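Local coordinates for 30S ribosomal protein S6 (Aquifex aeolicus, PDB 2J5A), which probably binds 16S ribosomal RNA together with protein bS18 as a structural constituent of the small ribosomal subunit, at residues Y4-Y9 / K72-Q77; T12-K17 / E90-W95; E24-F29 / N63-L68. All coordinates share one frame; numbering follows the deposited sequence.

Contact 1. Residues Y4-Y9 / K72-Q77; sequences YKTLRY and KTENPQ
With Lys72 CG lodged between its backbone N and carbonyl carbon (chi1 63°) and Tyr9 CG anti to its carbonyl carbon (chi1 -58°), the two side chains leave the same face of the sheet and lie side by side. They belong to a non-hydrogen-bonded antiparallel pair at one end of strands 8-16 and 63-73, the central strands of the four-stranded S6 sheet, and illustrate how a strand pair ends. Lys72 CB approaches the ring obliquely, 3.6 Å from Tyr9 CD2. Farther out, the extended lysine chain brings Lys72 CD to 3.7 Å from Leu7 CD1, and the same carbon also touches Tyr9 CE2. An alanine in place of Tyr9 would probably leave these lysine methylenes without their aromatic neighbour and open a gap towards Leu44 and Ile100, which the tyrosine side chain also touches.

Next to it, Arg8 and Thr73 form a hydrogen-bonded pair whose side chains occupy the other face. Arg8 N reaches Thr73 O at 3.0 Å in an almost straight bond (176°), and Thr73 N returns one to Arg8 O. After Thr73 the second strand turns away: Thr73 OG1, also bonded to Gly40 O, accepts from Asn75 N at 3.0 Å in an ST turn, and Asn75 OD1 caps Gln77 N before helix 78-88. Leu7 CD2 packs on Glu74 CG at 3.8 Å. The Thr6 and Glu74 side chains cross at about a right angle, and Thr6 OG1 donates to Glu74 OE1 over 2.7 Å, meeting the carboxylate oxygen on its anti side.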
loop_
_atom_site.group_PDB
_atom_site.type_symbol
_atom_site.label_atom_id
_atom_site.label_comp_id
_atom_site.label_asym_id
_atom_site.label_seq_id
_atom_site.Cartn_x
_atom_site.Cartn_y
_atom_site.Cartn_z
ATOM N N TYR A 4 21.131 -4.497 15.155
ATOM C CA TYR A 4 20.664 -5.523 14.234
ATOM C C TYR A 4 19.418 -6.237 14.797
ATOM O O TYR A 4 19.359 -6.627 15.965
ATOM C CB TYR A 4 21.769 -6.525 13.908
ATOM C CG TYR A 4 21.270 -7.713 13.121
ATOM C CD1 TYR A 4 20.837 -7.573 11.801
ATOM C CD2 TYR A 4 21.218 -8.978 13.699
ATOM C CE1 TYR A 4 20.376 -8.666 11.076
ATOM C CE2 TYR A 4 20.770 -10.081 12.986
ATOM C CZ TYR A 4 20.339 -9.923 11.680
ATOM O OH TYR A 4 19.877 -11.024 10.994
ATOM N N LYS A 5 18.440 -6.405 13.915
ATOM C CA LYS A 5 17.081 -6.778 14.263
ATOM C C LYS A 5 16.444 -7.250 12.970
ATOM O O LYS A 5 16.690 -6.649 11.930
ATOM C CB LYS A 5 16.352 -5.532 14.771
ATOM C CG LYS A 5 14.961 -5.768 15.318
ATOM C CD LYS A 5 14.427 -4.478 15.922
ATOM C CE LYS A 5 13.121 -4.695 16.705
ATOM N NZ LYS A 5 12.277 -3.453 16.730
ATOM N N THR A 6 15.634 -8.313 13.010
ATOM C CA THR A 6 14.940 -8.770 11.796
ATOM C C THR A 6 13.496 -8.236 11.696
ATOM O O THR A 6 12.882 -8.298 10.639
ATOM C CB THR A 6 14.979 -10.304 11.633
ATOM O OG1 THR A 6 14.131 -10.935 12.605
ATOM C CG2 THR A 6 16.423 -10.825 11.736
ATOM N N LEU A 7 12.956 -7.725 12.796
ATOM C CA LEU A 7 11.709 -6.975 12.752
ATOM C C LEU A 7 11.989 -5.663 12.024
ATOM O O LEU A 7 12.757 -4.826 12.509
ATOM C CB LEU A 7 11.166 -6.716 14.165
ATOM C CG LEU A 7 9.686 -6.345 14.358
ATOM C CD1 LEU A 7 9.511 -4.859 14.585
ATOM C CD2 LEU A 7 8.830 -6.816 13.194
ATOM N N ARG A 8 11.393 -5.517 10.835
ATOM C CA ARG A 8 11.565 -4.319 9.998
ATOM C C ARG A 8 10.249 -3.596 9.779
ATOM O O ARG A 8 9.179 -4.212 9.835
ATOM C CB ARG A 8 12.170 -4.684 8.646
ATOM C CG ARG A 8 13.642 -4.312 8.472
ATOM C CD ARG A 8 14.585 -5.497 8.594
ATOM N NE ARG A 8 15.807 -5.288 7.806
ATOM C CZ ARG A 8 16.970 -5.925 7.995
ATOM N NH1 ARG A 8 17.119 -6.828 8.966
ATOM N NH2 ARG A 8 18.007 -5.639 7.205
ATOM N N TYR A 9 10.358 -2.293 9.511
ATOM C CA TYR A 9 9.218 -1.425 9.317
ATOM C C TYR A 9 9.158 -0.933 7.859
ATOM O O TYR A 9 10.180 -0.590 7.242
ATOM C CB TYR A 9 9.238 -0.254 10.310
ATOM C CG TYR A 9 9.256 -0.723 11.745
ATOM C CD1 TYR A 9 10.435 -1.158 12.336
ATOM C CD2 TYR A 9 8.099 -0.761 12.498
ATOM C CE1 TYR A 9 10.464 -1.614 13.645
ATOM C CE2 TYR A 9 8.115 -1.212 13.809
ATOM C CZ TYR A 9 9.305 -1.637 14.377
ATOM O OH TYR A 9 9.340 -2.092 15.681
ATOM N N LYS A 72 4.818 -3.629 10.141
ATOM C CA LYS A 72 6.066 -4.240 10.589
ATOM C C LYS A 72 6.015 -5.740 10.328
ATOM O O LYS A 72 4.947 -6.338 10.318
ATOM C CB LYS A 72 6.365 -3.909 12.057
ATOM C CG LYS A 72 5.367 -4.415 13.103
ATOM C CD LYS A 72 5.881 -4.064 14.526
ATOM C CE LYS A 72 4.843 -4.242 15.629
ATOM N NZ LYS A 72 5.256 -3.480 16.869
ATOM N N THR A 73 7.165 -6.340 10.062
ATOM C CA THR A 73 7.214 -7.779 9.792
ATOM C C THR A 73 8.622 -8.335 9.950
ATOM O O THR A 73 9.603 -7.629 9.727
ATOM C CB THR A 73 6.751 -8.118 8.352
ATOM O OG1 THR A 73 6.603 -9.536 8.212
ATOM C CG2 THR A 73 7.760 -7.635 7.327
ATOM N N GLU A 74 8.699 -9.612 10.302
ATOM C CA GLU A 74 9.972 -10.352 10.284
ATOM C C GLU A 74 10.170 -11.094 8.945
ATOM O O GLU A 74 11.242 -11.656 8.688
ATOM C CB GLU A 74 10.063 -11.284 11.508
ATOM C CG GLU A 74 9.740 -10.531 12.823
ATOM C CD GLU A 74 10.577 -10.956 14.036
ATOM O OE1 GLU A 74 11.826 -10.802 14.021
ATOM O OE2 GLU A 74 9.966 -11.396 15.037
ATOM N N ASN A 75 9.148 -11.040 8.080
ATOM C CA ASN A 75 9.175 -11.673 6.771
ATOM C C ASN A 75 9.909 -10.816 5.747
ATOM O O ASN A 75 9.357 -9.828 5.237
ATOM C CB ASN A 75 7.743 -11.913 6.308
ATOM C CG ASN A 75 7.657 -12.844 5.126
ATOM O OD1 ASN A 75 8.639 -13.051 4.403
ATOM N ND2 ASN A 75 6.471 -13.421 4.919
ATOM N N PRO A 76 11.139 -11.212 5.384
ATOM C CA PRO A 76 11.967 -10.313 4.594
ATOM C C PRO A 76 11.472 -10.220 3.158
ATOM O O PRO A 76 11.835 -9.292 2.449
ATOM C CB PRO A 76 13.349 -10.991 4.638
ATOM C CG PRO A 76 13.030 -12.435 4.703
ATOM C CD PRO A 76 11.809 -12.512 5.605
ATOM N N GLN A 77 10.660 -11.187 2.742
ATOM C CA GLN A 77 10.094 -11.192 1.389
ATOM C C GLN A 77 8.756 -10.440 1.226
ATOM O O GLN A 77 8.254 -10.330 0.107
ATOM C CB GLN A 77 9.947 -12.640 0.896
ATOM C CG GLN A 77 11.223 -13.192 0.230
ATOM C CD GLN A 77 11.512 -12.530 -1.130
ATOM O OE1 GLN A 77 10.620 -12.427 -1.986
ATOM N NE2 GLN A 77 12.754 -12.085 -1.325
HETATM O O HOH W 1 12.899 -8.647 8.182
#

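Contact 2. Residues T12-K17 / E90-W95; sequences TVFAVK and EDVIRW. With NA (sodium ion), chain B.
A classic beta bulge, in which Ile93 and Arg94 both face Ala15, interrupts the antiparallel pairing of strand 8-16 with the outer strand 92-100. The carbonyl of Ala15 serves both residues: Ile93 N meets Ala15 O at 2.7 Å, nearly in line with the C=O bond, whereas Arg94 N makes a weak bond to it. Ala15 N in turn donates to Arg94 O. Ala15 CB touches Arg94 CB at 3.6 Å. The extra residue shifts the register by one: Val16 pairs with Val92, and Phe14, Val16, Val92 and Trp95 all lie on the face covered by the helices. Phe14 CB packs on Val92 CG1 at 4.0 Å.

Past the strand end, Lys17 N donates to Asp91 O at 2.8 Å. The lysine chain crosses Ile93 at about a right angle, CB against Ile93 CG2, and its bend at chi3 (60°) turns CE towards Glu90. Lys17 NZ donates to Glu90 O at 2.9 Å from above the carbonyl plane, while Asp91 OD2 forms a salt bridge with Lys28 NZ. Val92, the first residue of the strand, turns its O to the sodium ion at 2.3 Å; a water and the carbonyl oxygens of Leu86, Lys87 and Asp89 complete the site. Backbone coordination ties the end of helix 78-88 to the last strand of the sheet, the closing alpha-to-beta connection of the ferredoxin-like fold.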
loop_
_atom_site.group_PDB
_atom_site.type_symbol
_atom_site.label_atom_id
_atom_site.label_comp_id
_atom_site.label_asym_id
_atom_site.label_seq_id
_atom_site.Cartn_x
_atom_site.Cartn_y
_atom_site.Cartn_z
ATOM N N THR A 12 3.830 1.365 2.506
ATOM C CA THR A 12 3.345 1.091 1.150
ATOM C C THR A 12 2.332 2.168 0.775
ATOM O O THR A 12 1.479 2.524 1.567
ATOM C CB THR A 12 2.657 -0.292 1.065
ATOM O OG1 THR A 12 3.598 -1.317 1.391
ATOM C CG2 THR A 12 2.090 -0.556 -0.292
ATOM N N VAL A 13 2.458 2.686 -0.427
ATOM C CA VAL A 13 1.528 3.638 -0.994
ATOM C C VAL A 13 1.166 3.081 -2.360
ATOM O O VAL A 13 2.049 2.697 -3.121
ATOM C CB VAL A 13 2.164 5.050 -1.181
ATOM C CG1 VAL A 13 1.179 6.017 -1.806
ATOM C CG2 VAL A 13 2.701 5.603 0.115
ATOM N N PHE A 14 -0.131 3.031 -2.667
ATOM C CA PHE A 14 -0.593 2.569 -3.963
ATOM C C PHE A 14 -1.801 3.385 -4.437
ATOM O O PHE A 14 -2.517 4.006 -3.626
ATOM C CB PHE A 14 -0.892 1.068 -3.938
ATOM C CG PHE A 14 -1.991 0.683 -2.994
ATOM C CD1 PHE A 14 -1.755 0.573 -1.643
ATOM C CD2 PHE A 14 -3.294 0.458 -3.468
ATOM C CE1 PHE A 14 -2.768 0.219 -0.780
ATOM C CE2 PHE A 14 -4.313 0.113 -2.601
ATOM C CZ PHE A 14 -4.054 -0.010 -1.269
ATOM N N ALA A 15 -1.985 3.383 -5.763
ATOM C CA ALA A 15 -2.995 4.185 -6.448
ATOM C C ALA A 15 -3.936 3.262 -7.196
ATOM O O ALA A 15 -3.492 2.436 -7.990
ATOM C CB ALA A 15 -2.344 5.156 -7.425
ATOM N N VAL A 16 -5.232 3.398 -6.921
ATOM C CA VAL A 16 -6.280 2.550 -7.513
ATOM C C VAL A 16 -6.947 3.289 -8.678
ATOM O O VAL A 16 -7.186 4.495 -8.587
ATOM C CB VAL A 16 -7.332 2.196 -6.458
ATOM C CG1 VAL A 16 -8.494 1.456 -7.073
ATOM C CG2 VAL A 16 -6.691 1.409 -5.329
ATOM N N LYS A 17 -7.255 2.575 -9.766
ATOM C CA LYS A 17 -7.789 3.251 -10.958
ATOM C C LYS A 17 -9.136 3.901 -10.616
ATOM O O LYS A 17 -9.872 3.392 -9.757
ATOM C CB LYS A 17 -7.838 2.353 -12.221
ATOM C CG LYS A 17 -8.721 1.133 -12.146
ATOM C CD LYS A 17 -8.879 0.431 -13.526
ATOM C CE LYS A 17 -7.553 -0.048 -14.139
ATOM N NZ LYS A 17 -7.653 -1.433 -14.788
ATOM N N GLU A 90 -4.776 -5.561 -11.656
ATOM C CA GLU A 90 -5.037 -4.632 -12.760
ATOM C C GLU A 90 -5.683 -3.325 -12.310
ATOM O O GLU A 90 -5.584 -2.298 -12.997
ATOM C CB GLU A 90 -5.907 -5.309 -13.834
ATOM C CG GLU A 90 -5.083 -5.953 -14.955
ATOM C CD GLU A 90 -5.938 -6.748 -15.922
ATOM O OE1 GLU A 90 -6.954 -6.188 -16.408
ATOM O OE2 GLU A 90 -5.600 -7.928 -16.179
ATOM N N ASP A 91 -6.355 -3.386 -11.167
ATOM C CA ASP A 91 -7.000 -2.228 -10.573
ATOM C C ASP A 91 -6.007 -1.254 -9.917
ATOM O O ASP A 91 -6.337 -0.102 -9.719
ATOM C CB ASP A 91 -8.008 -2.673 -9.520
ATOM C CG ASP A 91 -9.113 -3.566 -10.078
ATOM O OD1 ASP A 91 -9.499 -3.416 -11.274
ATOM O OD2 ASP A 91 -9.620 -4.400 -9.276
ATOM N N VAL A 92 -4.806 -1.721 -9.574
ATOM C CA VAL A 92 -3.807 -0.904 -8.896
ATOM C C VAL A 92 -2.813 -0.410 -9.907
ATOM O O VAL A 92 -2.074 -1.193 -10.485
ATOM C CB VAL A 92 -3.109 -1.709 -7.790
ATOM C CG1 VAL A 92 -1.870 -0.954 -7.231
ATOM C CG2 VAL A 92 -4.120 -2.072 -6.705
ATOM N N ILE A 93 -2.791 0.888 -10.152
ATOM C CA ILE A 93 -2.075 1.399 -11.310
ATOM C C ILE A 93 -0.764 2.019 -10.898
ATOM O O ILE A 93 0.005 2.480 -11.726
ATOM C CB ILE A 93 -2.965 2.382 -12.173
ATOM C CG1 ILE A 93 -3.418 3.621 -11.369
ATOM C CG2 ILE A 93 -4.178 1.625 -12.738
ATOM C CD1 ILE A 93 -4.202 4.662 -12.203
ATOM N N ARG A 94 -0.518 2.033 -9.598
ATOM C CA ARG A 94 0.712 2.548 -9.060
ATOM C C ARG A 94 0.936 1.992 -7.645
ATOM O O ARG A 94 0.004 1.889 -6.851
ATOM C CB ARG A 94 0.680 4.073 -9.061
ATOM C CG ARG A 94 2.052 4.633 -9.034
ATOM C CD ARG A 94 2.054 6.109 -8.923
ATOM N NE ARG A 94 3.416 6.564 -8.733
ATOM C CZ ARG A 94 3.756 7.763 -8.264
ATOM N NH1 ARG A 94 2.835 8.656 -7.926
ATOM N NH2 ARG A 94 5.034 8.065 -8.128
ATOM N N TRP A 95 2.174 1.601 -7.361
ATOM C CA TRP A 95 2.527 0.986 -6.082
ATOM C C TRP A 95 3.949 1.404 -5.708
ATOM O O TRP A 95 4.802 1.551 -6.578
ATOM C CB TRP A 95 2.338 -0.547 -6.127
ATOM C CG TRP A 95 3.100 -1.231 -7.193
ATOM C CD1 TRP A 95 4.271 -1.900 -7.047
ATOM C CD2 TRP A 95 2.772 -1.287 -8.590
ATOM N NE1 TRP A 95 4.695 -2.381 -8.262
ATOM C CE2 TRP A 95 3.793 -2.016 -9.226
ATOM C CE3 TRP A 95 1.710 -0.802 -9.361
ATOM C CZ2 TRP A 95 3.799 -2.256 -10.590
ATOM C CZ3 TRP A 95 1.706 -1.056 -10.741
ATOM C CH2 TRP A 95 2.740 -1.777 -11.335
HETATM NA NA NA B . -1.218 -3.317 -10.829
HETATM O O HOH W 2 -1.004 -2.965 -12.917
#

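Contact 3. Residues E24-F29 / N63-L68; sequences EMKKKF and NARYFL
Helix 24-29 runs over strand 63-68 in roughly the same direction, the segment axes 10.0 Å apart and inclined at 30°, with Met25 above Arg65 and Phe29 above Phe67. It is a worked example of helix-on-sheet packing in the ferredoxin-like S6 fold, in which helix 22-38 covers one face of the antiparallel sheet.

The centre of the contact is aromatic. Phe29 and Phe67 form an offset stack with centroids 4.4 Å apart and planes at 17°. The displacement lets each ring cover the other's CB: Phe29 CB sits 3.8 Å from the centroid of the Phe67 ring, almost on its normal, and Phe67 CB makes the reciprocal CH-pi contact over the Phe29 face. Phe29 CG, anti to the backbone N (chi1 -168°), directs its ring against Phe67, where Phe29 CD2 meets Phe67 CD1 at 3.4 Å. On the helix side, Phe67 CE2 lies 3.5 Å from Met25 O, the same carbonyl oxygen that accepts the helical bond from Phe29 N.

One helical turn earlier, Met25 and Arg65 cross obliquely. The extended methionine passes over the arginine's first carbons, Met25 SD 3.6 Å from Arg65 CB, while Met25 CB comes over one face of the guanidinium. That group is held by two salt bridges, NH1 to Glu22 and NH2 to Asp48. Asp48 also forms a salt bridge with Lys26 NZ, and its carboxylate would be expected to offset the nearness of the Lys26 and Arg65 charges. The closest approach of the methionine-arginine pair is Met25 SD to Arg65 NH1, at 3.3 Å.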
loop_
_atom_site.group_PDB
_atom_site.type_symbol
_atom_site.label_atom_id
_atom_site.label_comp_id
_atom_site.label_asym_id
_atom_site.label_seq_id
_atom_site.Cartn_x
_atom_site.Cartn_y
_atom_site.Cartn_z
ATOM N N GLU A 24 -15.776 -0.222 -3.954
ATOM C CA GLU A 24 -14.715 -1.073 -4.482
ATOM C C GLU A 24 -13.307 -0.633 -4.010
ATOM O O GLU A 24 -12.477 -1.473 -3.665
ATOM C CB GLU A 24 -14.775 -1.107 -6.014
ATOM C CG GLU A 24 -15.975 -1.913 -6.538
ATOM C CD GLU A 24 -16.188 -1.796 -8.031
ATOM O OE1 GLU A 24 -16.105 -0.693 -8.594
ATOM O OE2 GLU A 24 -16.464 -2.826 -8.664
ATOM N N MET A 25 -13.063 0.678 -3.995
ATOM C CA MET A 25 -11.799 1.233 -3.539
ATOM C C MET A 25 -11.535 0.876 -2.085
ATOM O O MET A 25 -10.458 0.397 -1.753
ATOM C CB MET A 25 -11.766 2.749 -3.730
ATOM C CG MET A 25 -11.584 3.162 -5.180
ATOM S SD MET A 25 -12.009 4.887 -5.484
ATOM C CE MET A 25 -11.687 5.021 -7.232
ATOM N N LYS A 26 -12.523 1.085 -1.223
ATOM C CA LYS A 26 -12.362 0.755 0.193
ATOM C C LYS A 26 -12.138 -0.744 0.399
ATOM O O LYS A 26 -11.334 -1.134 1.222
ATOM C CB LYS A 26 -13.563 1.240 1.008
ATOM C CG LYS A 26 -13.628 2.754 1.226
ATOM C CD LYS A 26 -12.593 3.188 2.255
ATOM C CE LYS A 26 -13.073 4.377 3.078
ATOM N NZ LYS A 26 -11.957 4.931 3.907
ATOM N N LYS A 27 -12.841 -1.570 -0.362
ATOM C CA LYS A 27 -12.665 -3.027 -0.337
ATOM C C LYS A 27 -11.240 -3.428 -0.754
ATOM O O LYS A 27 -10.595 -4.225 -0.079
ATOM C CB LYS A 27 -13.707 -3.684 -1.257
ATOM C CG LYS A 27 -13.697 -5.222 -1.288
ATOM C CD LYS A 27 -14.385 -5.844 -0.090
ATOM C CE LYS A 27 -14.010 -7.342 0.072
ATOM N NZ LYS A 27 -15.060 -8.124 0.844
ATOM N N LYS A 28 -10.768 -2.875 -1.868
ATOM C CA LYS A 28 -9.373 -3.011 -2.288
ATOM C C LYS A 28 -8.368 -2.726 -1.159
ATOM O O LYS A 28 -7.470 -3.512 -0.915
ATOM C CB LYS A 28 -9.077 -2.088 -3.458
ATOM C CG LYS A 28 -7.714 -2.322 -4.089
ATOM C CD LYS A 28 -7.795 -2.946 -5.465
ATOM C CE LYS A 28 -7.940 -4.456 -5.420
ATOM N NZ LYS A 28 -7.975 -4.985 -6.836
ATOM N N PHE A 29 -8.538 -1.612 -0.472
ATOM C CA PHE A 29 -7.694 -1.284 0.671
ATOM C C PHE A 29 -7.714 -2.358 1.762
ATOM O O PHE A 29 -6.656 -2.752 2.263
ATOM C CB PHE A 29 -8.119 0.054 1.259
ATOM C CG PHE A 29 -7.152 0.634 2.250
ATOM C CD1 PHE A 29 -5.781 0.352 2.191
ATOM C CD2 PHE A 29 -7.597 1.522 3.198
ATOM C CE1 PHE A 29 -4.907 0.914 3.076
ATOM C CE2 PHE A 29 -6.709 2.111 4.076
ATOM C CZ PHE A 29 -5.368 1.801 4.016
ATOM N N ASN A 63 -6.419 10.779 -12.892
ATOM C CA ASN A 63 -6.659 10.816 -11.450
ATOM C C ASN A 63 -6.537 9.390 -10.911
ATOM O O ASN A 63 -6.567 8.431 -11.684
ATOM C CB ASN A 63 -8.068 11.359 -11.148
ATOM C CG ASN A 63 -8.282 12.780 -11.652
ATOM O OD1 ASN A 63 -7.881 13.774 -10.998
ATOM N ND2 ASN A 63 -8.909 12.896 -12.823
ATOM N N ALA A 64 -6.418 9.248 -9.596
ATOM C CA ALA A 64 -6.399 7.919 -8.969
ATOM C C ALA A 64 -6.678 8.002 -7.477
ATOM O O ALA A 64 -6.496 9.044 -6.876
ATOM C CB ALA A 64 -5.048 7.234 -9.221
ATOM N N ARG A 65 -7.105 6.890 -6.888
ATOM C CA ARG A 65 -7.352 6.821 -5.454
ATOM C C ARG A 65 -6.108 6.307 -4.687
ATOM O O ARG A 65 -5.672 5.162 -4.885
ATOM C CB ARG A 65 -8.554 5.915 -5.171
ATOM C CG ARG A 65 -8.850 5.742 -3.688
ATOM C CD ARG A 65 -9.105 7.073 -2.990
ATOM N NE ARG A 65 -9.837 6.847 -1.754
ATOM C CZ ARG A 65 -11.160 6.679 -1.684
ATOM N NH1 ARG A 65 -11.915 6.731 -2.771
ATOM N NH2 ARG A 65 -11.723 6.470 -0.507
ATOM N N TYR A 66 -5.583 7.148 -3.793
ATOM C CA TYR A 66 -4.365 6.862 -3.060
ATOM C C TYR A 66 -4.642 6.418 -1.654
ATOM O O TYR A 66 -5.355 7.096 -0.920
ATOM C CB TYR A 66 -3.454 8.096 -3.000
ATOM C CG TYR A 66 -2.583 8.304 -4.223
ATOM C CD1 TYR A 66 -3.042 9.039 -5.298
ATOM C CD2 TYR A 66 -1.311 7.790 -4.289
ATOM C CE1 TYR A 66 -2.260 9.249 -6.425
ATOM C CE2 TYR A 66 -0.512 7.998 -5.404
ATOM C CZ TYR A 66 -1.003 8.736 -6.466
ATOM O OH TYR A 66 -0.238 8.960 -7.573
ATOM N N PHE A 67 -4.048 5.280 -1.290
ATOM C CA PHE A 67 -4.016 4.787 0.075
ATOM C C PHE A 67 -2.557 4.618 0.531
ATOM O O PHE A 67 -1.666 4.404 -0.279
ATOM C CB PHE A 67 -4.731 3.431 0.210
ATOM C CG PHE A 67 -6.203 3.458 -0.119
ATOM C CD1 PHE A 67 -7.126 3.931 0.802
ATOM C CD2 PHE A 67 -6.673 2.955 -1.325
ATOM C CE1 PHE A 67 -8.449 3.945 0.523
ATOM C CE2 PHE A 67 -8.028 2.960 -1.606
ATOM C CZ PHE A 67 -8.917 3.474 -0.682
ATOM N N LEU A 68 -2.351 4.660 1.846
ATOM C CA LEU A 68 -1.040 4.482 2.475
ATOM C C LEU A 68 -1.207 3.598 3.690
ATOM O O LEU A 68 -2.120 3.823 4.490
ATOM C CB LEU A 68 -0.459 5.842 2.920
ATOM C CG LEU A 68 0.938 5.899 3.563
ATOM C CD1 LEU A 68 1.532 7.275 3.337
ATOM C CD2 LEU A 68 0.946 5.527 5.062
#

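In the fold
From the N terminus, strand 8-16 opens contacts 1 and 2 in succession, and helix 22-38 then opens contact 3. The returning strand 63-73 closes contact 3 first and contact 1 at its far end; after helix 78-88, segment 90-95 closes contact 2. The loop of contact 3 therefore nests within those of both other contacts, whereas contacts 1 and 2 cross. Contact 1 joins the two central strands, contact 2 adds the outer strand 92-100, and contact 3 lays helix 22-38 on the sheet. Contacts 2 and 3, with centres about 7 Å apart, touch directly, notably through Lys28 and Asp91; contact 1 lies across the chain's centre from both.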